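PDB 6K5J: GH3 beta-N-acetylglucosaminidase from Paenibacillaceae, which probably hydrolyses terminal beta-linked N-acetylglucosamine residues, as a glycoside hydrolase family 3 beta-N-acetylglucosaminidase. Local coordinates for residues R205-L208 / D209-E212; I46-R50 / R51-E55; S508-R511 / A512-L515; I326-S329 / V330-L334. All coordinates share one frame; numbering follows the deposited sequence.

Overall arrangement
Contacts 2, 1 and 4 follow one another along the N-terminal glycoside hydrolase family 3 domain, a TIM-barrel type. Contact 3 comes last, on helix 507-517, beside the six-stranded mixed sheet of what is probably the C-terminal domain. Contact 2 runs from the end of strand 45-47 into the loop that follows and reaches the bound NAG. Contact 1 covers helix 205-210 and the turn that ends it, on the opposite side of the chain's centre, with centres 37 Å apart. Contact 4 lies on helix 323-339, with nearest atoms about 10 Å from contact 2. Contacts 3 and 4 are the farthest apart, 46 Å between centres. No two contacts touch; each is a local arrangement within its own helix or loop.

Contact 1. Residues R205-L208 / D209-E212; sequences RERL and DRLE
The guanidinium of Arg-207 has Leu-211 CD2 over one face and the carboxylate of Glu-212 at its edge. The guanidinium of Arg-210 carries the aliphatic part of Arg-207 on one face, with CD 3.7 Å above its plane and toward the rim. Glu-206 OE2 lies at its edge. The Arg-205 guanidinium has Asp-209 OD1 at its edge.

Arg-207 grips Glu-212 side-on with two nitrogens. NE gives to OE1 at 2.9 Å and NH2 to OE2 at 2.8 Å, both on syn lone pairs. The planes are only 14° apart, which suits this paired bond. Arg-207 NH2 also meets Asp-189, so it is shared by two carboxylates.

This stretch is the short helix 205-210 of the TIM-barrel domain and the turn that closes it. Leu-211 N still bonds to Arg-207 O, and Leu-211 then leaves the helical path. The Arg-207 to Glu-212 pair spans that exit.

The other two salt bridges join residues four apart. Glu-206 and Arg-210 lie side by side, and both put CG between the backbone N and the carbonyl carbon (chi1 65° and 76°). Arg-210 NE reaches Glu-206 OE2 at 3.1 Å almost straight, and the NH2 bond to OE1 is weak. Arg-205 NE meets Asp-209 OD1 at 2.9 Å. Arg-205 NH2 bonds only weakly to Asp-209 OD1; its main partner is Glu-258.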
# COMPACT_ATOMS: atom_id res chain seq x y z
N ARG A 205 9.74 25.35 2.11
CA ARG A 205 9.00 25.18 0.87
C ARG A 205 9.92 24.75 -0.28
O ARG A 205 9.51 23.95 -1.13
CB ARG A 205 8.27 26.48 0.56
CG ARG A 205 7.31 26.43 -0.55
CD ARG A 205 6.24 25.37 -0.36
NE ARG A 205 5.62 25.18 -1.66
CZ ARG A 205 4.54 25.83 -2.07
NH1 ARG A 205 3.91 26.67 -1.25
NH2 ARG A 205 4.08 25.61 -3.29
N GLU A 206 11.15 25.27 -0.34
CA GLU A 206 12.05 24.87 -1.43
C GLU A 206 12.25 23.36 -1.44
O GLU A 206 12.38 22.75 -2.50
CB GLU A 206 13.40 25.59 -1.33
CG GLU A 206 14.27 25.25 -0.11
CD GLU A 206 15.09 23.95 -0.25
OE1 GLU A 206 15.40 23.33 0.80
OE2 GLU A 206 15.41 23.53 -1.39
N ARG A 207 12.31 22.75 -0.26
CA ARG A 207 12.53 21.31 -0.22
C ARG A 207 11.27 20.57 -0.65
O ARG A 207 11.34 19.61 -1.43
CB ARG A 207 13.00 20.91 1.17
CG ARG A 207 12.50 19.59 1.66
CD ARG A 207 13.12 18.39 0.95
NE ARG A 207 12.45 17.23 1.50
CZ ARG A 207 12.88 16.56 2.56
NH1 ARG A 207 14.02 16.91 3.15
NH2 ARG A 207 12.18 15.54 3.02
N LEU A 208 10.09 21.03 -0.19
CA LEU A 208 8.84 20.40 -0.61
C LEU A 208 8.65 20.51 -2.12
O LEU A 208 8.17 19.57 -2.76
CB LEU A 208 7.65 21.03 0.13
CG LEU A 208 7.66 20.95 1.66
CD1 LEU A 208 6.43 21.62 2.27
CD2 LEU A 208 7.78 19.49 2.13
N ASP A 209 9.03 21.66 -2.70
CA ASP A 209 8.85 21.85 -4.14
C ASP A 209 9.73 20.90 -4.95
O ASP A 209 9.32 20.42 -6.01
CB ASP A 209 9.18 23.29 -4.54
CG ASP A 209 8.12 24.28 -4.11
OD1 ASP A 209 6.98 23.85 -3.81
OD2 ASP A 209 8.42 25.49 -4.07
N ARG A 210 10.94 20.64 -4.48
CA ARG A 210 11.85 19.82 -5.28
C ARG A 210 11.75 18.34 -4.97
O ARG A 210 12.19 17.52 -5.78
CB ARG A 210 13.29 20.27 -5.07
CG ARG A 210 13.90 19.85 -3.76
CD ARG A 210 15.38 20.22 -3.70
NE ARG A 210 15.76 20.60 -2.34
CZ ARG A 210 16.13 19.74 -1.41
NH1 ARG A 210 16.21 18.44 -1.68
NH2 ARG A 210 16.43 20.18 -0.19
N LEU A 211 11.17 17.98 -3.83
CA LEU A 211 11.10 16.57 -3.46
C LEU A 211 9.65 16.12 -3.34
O LEU A 211 9.08 15.62 -4.32
CB LEU A 211 11.88 16.31 -2.17
CG LEU A 211 12.13 14.82 -1.92
CD1 LEU A 211 13.03 14.25 -3.01
CD2 LEU A 211 12.72 14.56 -0.54
N GLU A 212 9.04 16.34 -2.17
CA GLU A 212 7.71 15.82 -1.85
C GLU A 212 6.69 16.05 -2.96
O GLU A 212 6.01 15.12 -3.40
CB GLU A 212 7.21 16.47 -0.55
CG GLU A 212 7.64 15.76 0.75
CD GLU A 212 9.10 15.99 1.14
OE1 GLU A 212 9.78 16.82 0.50
OE2 GLU A 212 9.58 15.34 2.09

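Contact 2. Residues I46-R50 / R51-E55; sequences IIYFR and RNLAE. With NAG (2-acetamido-2-deoxy-beta-D-glucopyranose), chain B.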
# COMPACT_ATOMS: atom_id res chain seq x y z
N ILE A 46 -17.84 2.65 -1.18
CA ILE A 46 -17.54 1.53 -0.30
C ILE A 46 -16.05 1.24 -0.42
O ILE A 46 -15.51 1.26 -1.53
CB ILE A 46 -18.35 0.27 -0.68
CG1 ILE A 46 -19.86 0.53 -0.55
CG2 ILE A 46 -17.91 -0.95 0.15
CD1 ILE A 46 -20.33 0.65 0.90
N ILE A 47 -15.38 0.98 0.70
CA ILE A 47 -14.01 0.49 0.68
C ILE A 47 -13.99 -0.94 1.23
O ILE A 47 -14.60 -1.22 2.27
CB ILE A 47 -13.05 1.40 1.48
CG1 ILE A 47 -11.64 0.79 1.51
CG2 ILE A 47 -13.59 1.67 2.89
CD1 ILE A 47 -10.54 1.73 1.95
N TYR A 48 -13.29 -1.83 0.52
CA TYR A 48 -13.11 -3.22 0.92
C TYR A 48 -11.85 -3.39 1.77
O TYR A 48 -10.82 -2.76 1.51
CB TYR A 48 -12.99 -4.13 -0.30
CG TYR A 48 -14.25 -4.39 -1.11
CD1 TYR A 48 -15.52 -4.32 -0.53
CD2 TYR A 48 -14.15 -4.74 -2.45
CE1 TYR A 48 -16.66 -4.60 -1.29
CE2 TYR A 48 -15.29 -5.01 -3.21
CZ TYR A 48 -16.54 -4.93 -2.62
OH TYR A 48 -17.66 -5.21 -3.37
N PHE A 49 -11.92 -4.31 2.74
CA PHE A 49 -10.76 -4.84 3.45
C PHE A 49 -10.75 -6.36 3.34
O PHE A 49 -11.62 -6.95 2.71
CB PHE A 49 -10.75 -4.34 4.90
CG PHE A 49 -10.46 -2.86 4.99
CD1 PHE A 49 -11.48 -1.94 4.85
CD2 PHE A 49 -9.15 -2.41 5.12
CE1 PHE A 49 -11.22 -0.57 4.88
CE2 PHE A 49 -8.88 -1.04 5.16
CZ PHE A 49 -9.92 -0.12 5.04
N ARG A 50 -9.72 -6.99 3.93
CA ARG A 50 -9.56 -8.44 3.86
C ARG A 50 -10.83 -9.18 4.28
O ARG A 50 -11.17 -10.23 3.72
CB ARG A 50 -8.36 -8.86 4.73
CG ARG A 50 -8.02 -10.36 4.70
CD ARG A 50 -6.59 -10.63 5.26
NE ARG A 50 -5.59 -9.86 4.53
CZ ARG A 50 -4.95 -10.28 3.45
NH1 ARG A 50 -5.17 -11.49 2.96
NH2 ARG A 50 -4.07 -9.50 2.84
N ARG A 51 -11.56 -8.63 5.26
CA ARG A 51 -12.80 -9.24 5.75
C ARG A 51 -13.87 -9.37 4.67
O ARG A 51 -14.78 -10.20 4.81
CB ARG A 51 -13.36 -8.43 6.92
CG ARG A 51 -13.68 -6.97 6.51
CD ARG A 51 -14.11 -6.07 7.68
NE ARG A 51 -14.38 -4.72 7.20
CZ ARG A 51 -13.79 -3.61 7.65
NH1 ARG A 51 -12.91 -3.66 8.64
NH2 ARG A 51 -14.11 -2.44 7.11
N ASN A 52 -13.80 -8.57 3.60
CA ASN A 52 -14.77 -8.65 2.51
C ASN A 52 -14.30 -9.53 1.36
O ASN A 52 -15.04 -9.67 0.38
CB ASN A 52 -15.07 -7.26 1.95
CG ASN A 52 -15.39 -6.24 3.02
OD1 ASN A 52 -14.60 -5.31 3.27
ND2 ASN A 52 -16.55 -6.39 3.66
N LEU A 53 -13.09 -10.09 1.42
CA LEU A 53 -12.43 -10.62 0.23
C LEU A 53 -11.99 -12.05 0.49
O LEU A 53 -10.91 -12.29 1.03
CB LEU A 53 -11.25 -9.72 -0.17
CG LEU A 53 -11.59 -8.22 -0.26
CD1 LEU A 53 -10.32 -7.37 -0.41
CD2 LEU A 53 -12.56 -7.96 -1.44
N ALA A 54 -12.82 -13.01 0.08
CA ALA A 54 -12.48 -14.43 0.20
C ALA A 54 -11.94 -15.01 -1.11
O ALA A 54 -10.86 -15.59 -1.13
CB ALA A 54 -13.70 -15.23 0.68
N GLU A 55 -12.67 -14.85 -2.22
CA GLU A 55 -12.20 -15.36 -3.50
C GLU A 55 -12.85 -14.55 -4.62
O GLU A 55 -13.85 -13.87 -4.39
CB GLU A 55 -12.53 -16.86 -3.66
CG GLU A 55 -14.03 -17.14 -3.78
CD GLU A 55 -14.34 -18.59 -4.10
OE1 GLU A 55 -13.70 -19.16 -5.01
OE2 GLU A 55 -15.21 -19.17 -3.43
C1 NAG B . -4.70 4.57 6.05
C2 NAG B . -3.47 4.50 5.11
C3 NAG B . -3.89 4.66 3.63
C4 NAG B . -5.06 3.75 3.28
C5 NAG B . -6.20 4.01 4.26
C6 NAG B . -7.42 3.16 4.01
C7 NAG B . -1.21 5.32 5.64
C8 NAG B . -0.38 6.53 5.99
N2 NAG B . -2.52 5.54 5.47
O1 NAG B . -4.31 4.13 7.30
O3 NAG B . -2.79 4.36 2.78
O4 NAG B . -5.50 4.00 1.95
O5 NAG B . -5.74 3.70 5.57
O6 NAG B . -7.18 1.80 4.33
O7 NAG B . -0.70 4.21 5.49
O HOH W 1 -14.99 -2.77 4.41
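The chain turns tightly through a 3-10 segment, where Asn-52 N bonds to Phe-49 O and Leu-53 N to Arg-50 O, each three residues back. The Asn-52 side chain closes the same turn. Its OD1 takes the N-H of Phe-49 at 2.9 Å on a lone pair in the carbonyl plane, and the bond is nearly straight at 173°. Water 1 sits 2.8 Å from Asn-52 OD1. It also lies 2.7 Å from Ile-47 O and accepts from Arg-51 NH2 at 2.9 Å.

Arg-51 folds back along Phe-49. Its CG stands between the backbone N and the carbonyl carbon (chi1 60°), and the chain then runs extended. This lays one face of the guanidinium over Phe-49 CB, which sits 4.2 Å from the guanidinium plane, over its centre. The ring and guanidinium planes are 41° apart, so this is no parallel stack. Arg-51 NE bonds to Phe-25 O.

This is the loop that leaves strand 45-47 of the TIM barrel and leads to helix 56-72. It follows the C-terminal end of the strand, the end where TIM barrels carry their active sites, and here it faces the NAG. Phe-49 meets NAG O6 with its ring edge, CE2 lying 3.4 Å away. Asp-83 and Lys-182 are among the groups that hydrogen-bond this sugar.

With an alanine at Asn-52, the N-H of Phe-49 would probably lose its acceptor, and Phe-25 O and Gly-27 O the amide that ties them to the turn. Leu-53 CD2 packs 3.7 Å from Tyr-48 CD2, the two side chains crossing at about a right angle.

Contact 3. Residues S508-R511 / A512-L515; sequences SAMR and ALAL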
# COMPACT_ATOMS: atom_id res chain seq x y z
N SER A 508 7.05 -14.17 -6.36
CA SER A 508 8.00 -13.89 -7.43
C SER A 508 9.31 -13.33 -6.89
O SER A 508 10.36 -13.57 -7.49
CB SER A 508 7.39 -12.94 -8.46
OG SER A 508 7.15 -11.65 -7.90
N ALA A 509 9.27 -12.59 -5.78
CA ALA A 509 10.51 -12.08 -5.20
C ALA A 509 11.34 -13.20 -4.60
O ALA A 509 12.57 -13.21 -4.71
CB ALA A 509 10.22 -11.01 -4.14
N MET A 510 10.68 -14.18 -3.99
CA MET A 510 11.42 -15.29 -3.41
C MET A 510 11.94 -16.24 -4.48
O MET A 510 13.02 -16.82 -4.32
CB MET A 510 10.55 -16.02 -2.39
CG MET A 510 10.19 -15.15 -1.16
SD MET A 510 11.63 -14.53 -0.24
CE MET A 510 11.89 -12.87 -0.93
N ARG A 511 11.21 -16.38 -5.59
CA ARG A 511 11.72 -17.15 -6.72
C ARG A 511 12.98 -16.51 -7.28
O ARG A 511 13.99 -17.19 -7.48
CB ARG A 511 10.66 -17.27 -7.81
CG ARG A 511 11.16 -17.94 -9.12
CD ARG A 511 10.09 -17.89 -10.23
NE ARG A 511 10.62 -18.40 -11.50
CZ ARG A 511 11.31 -17.69 -12.38
NH1 ARG A 511 11.57 -16.41 -12.15
NH2 ARG A 511 11.75 -18.26 -13.50
N ALA A 512 12.94 -15.19 -7.51
CA ALA A 512 14.10 -14.48 -8.04
C ALA A 512 15.26 -14.54 -7.07
O ALA A 512 16.42 -14.72 -7.47
CB ALA A 512 13.72 -13.03 -8.34
N LEU A 513 14.98 -14.38 -5.77
CA LEU A 513 16.04 -14.47 -4.78
C LEU A 513 16.71 -15.84 -4.81
O LEU A 513 17.94 -15.94 -4.74
CB LEU A 513 15.47 -14.19 -3.39
CG LEU A 513 16.43 -14.36 -2.22
CD1 LEU A 513 17.62 -13.39 -2.36
CD2 LEU A 513 15.66 -14.12 -0.94
N ALA A 514 15.91 -16.91 -4.92
CA ALA A 514 16.48 -18.25 -5.02
C ALA A 514 17.36 -18.38 -6.25
O ALA A 514 18.45 -18.96 -6.19
CB ALA A 514 15.37 -19.30 -5.05
N LEU A 515 16.91 -17.83 -7.39
CA LEU A 515 17.71 -17.91 -8.61
C LEU A 515 19.04 -17.17 -8.46
O LEU A 515 20.06 -17.59 -9.01
CB LEU A 515 16.93 -17.36 -9.80
CG LEU A 515 15.66 -18.15 -10.19
CD1 LEU A 515 14.82 -17.34 -11.15
CD2 LEU A 515 16.01 -19.50 -10.80
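Arg-511 sends CG away from its own backbone N (chi1 174°) and stays extended to NE, while Leu-515 turns CG away from its carbonyl carbon (chi1 -65°). The two side chains therefore meet one helical turn apart. Leu-515 CD1 sits over one face of the guanidinium, 3.5 Å above its plane and toward the rim. The nearest nitrogen is Arg-511 NH1, 3.5 Å from that methyl. NH1 also forms a salt bridge to Glu-370, so the charge is paired while a leucine methyl covers part of the face.

Met-510 bends at its second and third torsions, and CE comes back to 4.0 Å from Leu-513 CD2. These two side chains lie side by side and point the same way. Met-510 also touches Trp-416 of helix 413-419.

Four backbone bonds join residues four apart. They run from Ala-512 N to Ser-508 O, and so on to Leu-515 N and Arg-511 O. Ser-508 OG bonds to Ser-369 OG of helix 359-372, and the small Ala-512 touches the same serine.

The arrangement is that of a regular alpha-helix, 507-517, packed against two other helices in the domain of the six-stranded mixed sheet, consistent with the alpha/beta C-terminal domain of family 3 enzymes.

Contact 4. Residues I326-S329 / V330-L334; sequences IDRS and VGRLL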
# COMPACT_ATOMS: atom_id res chain seq x y z
N ILE A 326 -20.81 22.19 -1.34
CA ILE A 326 -21.25 20.80 -1.43
C ILE A 326 -21.40 20.37 -2.88
O ILE A 326 -20.95 19.28 -3.26
CB ILE A 326 -22.58 20.61 -0.67
CG1 ILE A 326 -22.36 20.82 0.83
CG2 ILE A 326 -23.11 19.22 -0.93
CD1 ILE A 326 -21.77 19.60 1.54
N ASP A 327 -22.07 21.19 -3.70
CA ASP A 327 -22.23 20.88 -5.11
C ASP A 327 -20.89 20.75 -5.82
O ASP A 327 -20.77 19.97 -6.77
CB ASP A 327 -23.06 21.95 -5.83
CG ASP A 327 -24.53 21.96 -5.41
OD1 ASP A 327 -25.04 20.92 -4.96
OD2 ASP A 327 -25.17 23.02 -5.57
N ARG A 328 -19.90 21.54 -5.41
CA ARG A 328 -18.57 21.45 -6.01
C ARG A 328 -18.00 20.04 -5.88
O ARG A 328 -17.55 19.45 -6.87
CB ARG A 328 -17.64 22.48 -5.37
CG ARG A 328 -16.39 22.82 -6.17
CD ARG A 328 -15.37 23.57 -5.31
NE ARG A 328 -15.97 24.74 -4.67
CZ ARG A 328 -15.46 25.37 -3.62
NH1 ARG A 328 -14.33 24.94 -3.08
NH2 ARG A 328 -16.09 26.41 -3.09
N SER A 329 -18.02 19.48 -4.66
CA SER A 329 -17.51 18.12 -4.46
C SER A 329 -18.39 17.08 -5.15
O SER A 329 -17.88 16.13 -5.75
CB SER A 329 -17.40 17.78 -2.97
OG SER A 329 -16.38 18.54 -2.36
N VAL A 330 -19.71 17.22 -5.03
CA VAL A 330 -20.61 16.28 -5.71
C VAL A 330 -20.32 16.25 -7.20
O VAL A 330 -20.30 15.18 -7.82
CB VAL A 330 -22.08 16.64 -5.42
CG1 VAL A 330 -23.02 15.87 -6.35
CG2 VAL A 330 -22.42 16.36 -3.96
N GLY A 331 -20.07 17.41 -7.80
CA GLY A 331 -19.79 17.45 -9.23
C GLY A 331 -18.53 16.68 -9.59
O GLY A 331 -18.50 15.96 -10.59
N ARG A 332 -17.48 16.81 -8.78
CA ARG A 332 -16.25 16.08 -9.05
C ARG A 332 -16.46 14.58 -8.90
O ARG A 332 -15.94 13.80 -9.70
CB ARG A 332 -15.14 16.56 -8.13
CG ARG A 332 -14.81 18.04 -8.25
CD ARG A 332 -13.68 18.37 -7.29
NE ARG A 332 -13.20 19.75 -7.38
CZ ARG A 332 -13.25 20.65 -6.40
NH1 ARG A 332 -13.78 20.33 -5.21
NH2 ARG A 332 -12.76 21.86 -6.60
N LEU A 333 -17.21 14.16 -7.88
CA LEU A 333 -17.45 12.73 -7.67
C LEU A 333 -18.32 12.14 -8.78
O LEU A 333 -18.04 11.05 -9.29
CB LEU A 333 -18.08 12.49 -6.30
CG LEU A 333 -17.10 12.81 -5.17
CD1 LEU A 333 -17.84 13.19 -3.87
CD2 LEU A 333 -16.14 11.64 -4.96
N LEU A 334 -19.38 12.85 -9.19
CA LEU A 334 -20.21 12.35 -10.27
C LEU A 334 -19.44 12.27 -11.59
O LEU A 334 -19.66 11.36 -12.39
CB LEU A 334 -21.46 13.22 -10.41
CG LEU A 334 -22.45 13.20 -9.24
CD1 LEU A 334 -23.68 14.03 -9.54
CD2 LEU A 334 -22.86 11.78 -8.88
O HOH W 2 -12.56 21.95 -2.88
O HOH W 3 -12.06 24.20 -4.90
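Arg-328 and Arg-332 lie side by side one turn apart on helix 323-339, an alpha-helix of the TIM-barrel domain. Their guanidinium planes stand 85° apart, and both are held by carboxylates. Arg-332 NE pairs with Asp-262 and its NH1 with Asp-294. Arg-328 NH2 pairs with Glu-324 and its NH1 with Glu-252. Neighbouring acids thus probably offset the two positive charges.

Two waters bridge the arginines. Water 2 accepts from Arg-332 NH1 at 3.1 Å, and water 3 from Arg-332 NH2 at 3.0 Å. The bonds from Arg-328 NH1 to both waters are weak.

Ser-329 OG is bonded to Asp-294 OD1, the oxygen that also takes Arg-332 NH1, and to Arg-325 NH1. A leucine in place of Arg-332 would probably leave Asp-262 without this cationic mate and the two waters without their firmer donor.

The backbone is satisfied in the helical way. Val-330 N bonds to Ile-326 O at 3.0 Å, and Gly-331 N to Asp-327 O at 2.8 Å. Arg-332 N and Leu-333 N follow the same pattern.

Arg-328 bends at its third torsion (chi3 -54°), and the chain before the bend lies over the Arg-332 guanidinium, with CG 3.4 Å above that plane.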